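Local coordinates for protein glutathione S-transferase (Bombyx mori, PDB 3AY8) that probably transfers glutathione to electrophilic substrates, working as a homodimeric cytosolic enzyme with the glutathione S-transferase fold, at residues A18-R23 against S162-M167. Sequence-based numbering, arbitrary orientation.
Sequences ALLAAR and SIYASM
Leu-20 reaches from helix 13-25 to helix 158-173, and its CD1 makes the closest approaches between 18-23 and 162-167. Leu-20 CD1 lies 3.7 Å from Tyr-164 CD2, a van der Waals distance, and 4.1 Å from Ala-165 CB, so one carbon touches both the tyrosine ring and the alanine methyl of consecutive residues. Leu-20 CD2 lies more loosely by the ring, 4.3 Å from Tyr-164 CE2. The approach of CD1 to the ring is oblique, and the two side chains run at about a right angle to each other. On Leu-20, CG stands opposite the carbonyl carbon (chi1 -84°), and chi2 of 165° then directs CD1 to this spot. On Tyr-164, CG stands opposite the backbone N (chi1 173°); Tyr-164 CD2 is 6.0 Å from Ala-165 CB, and Leu-20 CD1 bridges the two. All three residues are buried and their CB atoms are directed at the partner helix, but the area lost is modest, 131 Å² summed over both segments, consistent with apolar packing through one inserted leucine.

Further out, helix 196-213 touches both partners: Asn-199 meets Leu-20 and Tyr-164 alike, and the phenol OH of Tyr-164 is hydrogen-bonded to Glu-200 OE2, which ties down the far end of the ring. A polar link also joins the two helices next to the leucine, since Ala-165 O accepts a hydrogen bond from Arg-16 NH2 one turn earlier on helix 13-25. The centre of the contact lies about 4 Å from the centre of the chain; it joins the first helix of the thioredoxin-like N-terminal domain to a central helix of the all-helical C-terminal domain, the buried interdomain packing characteristic of the cytosolic glutathione S-transferase fold.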
# COMPACT_ATOMS: atom_id res chain seq x y z
N ALA A 18 12.95 4.22 0.79
CA ALA A 18 13.50 3.79 2.08
C ALA A 18 14.81 4.53 2.40
O ALA A 18 15.01 5.00 3.53
CB ALA A 18 13.71 2.28 2.10
N LEU A 19 15.70 4.65 1.41
CA LEU A 19 16.98 5.36 1.62
C LEU A 19 16.76 6.85 1.87
O LEU A 19 17.36 7.45 2.78
CB LEU A 19 17.97 5.11 0.47
CG LEU A 19 19.35 5.77 0.59
CD1 LEU A 19 20.09 5.42 1.87
CD2 LEU A 19 20.23 5.47 -0.63
N LEU A 20 15.86 7.45 1.08
CA LEU A 20 15.52 8.85 1.28
C LEU A 20 15.04 9.13 2.70
O LEU A 20 15.32 10.20 3.26
CB LEU A 20 14.45 9.30 0.27
CG LEU A 20 14.91 9.74 -1.13
CD1 LEU A 20 13.72 9.78 -2.08
CD2 LEU A 20 15.61 11.12 -1.10
N ALA A 21 14.27 8.20 3.28
CA ALA A 21 13.81 8.34 4.67
C ALA A 21 15.00 8.31 5.63
O ALA A 21 15.08 9.12 6.55
CB ALA A 21 12.81 7.24 5.02
N ALA A 22 15.91 7.36 5.41
CA ALA A 22 17.15 7.30 6.22
C ALA A 22 17.94 8.61 6.11
O ALA A 22 18.39 9.14 7.12
CB ALA A 22 18.00 6.10 5.80
N ARG A 23 18.06 9.16 4.90
CA ARG A 23 18.75 10.46 4.71
C ARG A 23 18.02 11.58 5.45
O ARG A 23 18.67 12.42 6.08
CB ARG A 23 18.89 10.84 3.23
CG ARG A 23 19.58 9.80 2.33
CD ARG A 23 20.87 9.27 2.93
NE ARG A 23 21.76 8.63 1.96
CZ ARG A 23 22.90 8.03 2.29
NH1 ARG A 23 23.28 7.97 3.56
NH2 ARG A 23 23.67 7.50 1.37
N SER A 162 8.75 9.01 0.23
CA SER A 162 8.22 7.88 -0.53
C SER A 162 7.58 8.32 -1.85
O SER A 162 7.84 7.74 -2.91
CB SER A 162 7.19 7.11 0.32
OG SER A 162 7.86 6.36 1.34
N ILE A 163 6.72 9.33 -1.78
CA ILE A 163 6.02 9.82 -2.97
C ILE A 163 7.00 10.49 -3.96
O ILE A 163 6.87 10.34 -5.16
CB ILE A 163 4.81 10.72 -2.59
CG1 ILE A 163 3.77 9.87 -1.82
CG2 ILE A 163 4.15 11.32 -3.82
CD1 ILE A 163 2.53 10.66 -1.30
N TYR A 164 8.02 11.16 -3.43
CA TYR A 164 9.10 11.67 -4.28
C TYR A 164 9.85 10.54 -5.01
O TYR A 164 10.12 10.64 -6.21
CB TYR A 164 10.04 12.58 -3.47
CG TYR A 164 11.29 13.04 -4.18
CD1 TYR A 164 11.23 13.52 -5.50
CD2 TYR A 164 12.53 13.02 -3.53
CE1 TYR A 164 12.38 13.93 -6.17
CE2 TYR A 164 13.69 13.45 -4.18
CZ TYR A 164 13.60 13.90 -5.51
OH TYR A 164 14.72 14.34 -6.17
N ALA A 165 10.15 9.45 -4.31
CA ALA A 165 10.81 8.30 -4.94
C ALA A 165 9.97 7.74 -6.09
O ALA A 165 10.49 7.42 -7.17
CB ALA A 165 11.12 7.20 -3.91
N SER A 166 8.65 7.66 -5.86
CA SER A 166 7.73 7.21 -6.89
C SER A 166 7.67 8.19 -8.08
O SER A 166 7.89 7.79 -9.24
CB SER A 166 6.33 7.01 -6.30
OG SER A 166 6.30 5.90 -5.41
N MET A 167 7.37 9.45 -7.79
CA MET A 167 7.22 10.49 -8.82
C MET A 167 8.49 10.71 -9.65
O MET A 167 8.42 10.88 -10.86
CB MET A 167 6.79 11.83 -8.19
CG MET A 167 5.33 11.91 -7.82
SD MET A 167 4.22 11.49 -9.18
CE MET A 167 4.72 12.63 -10.50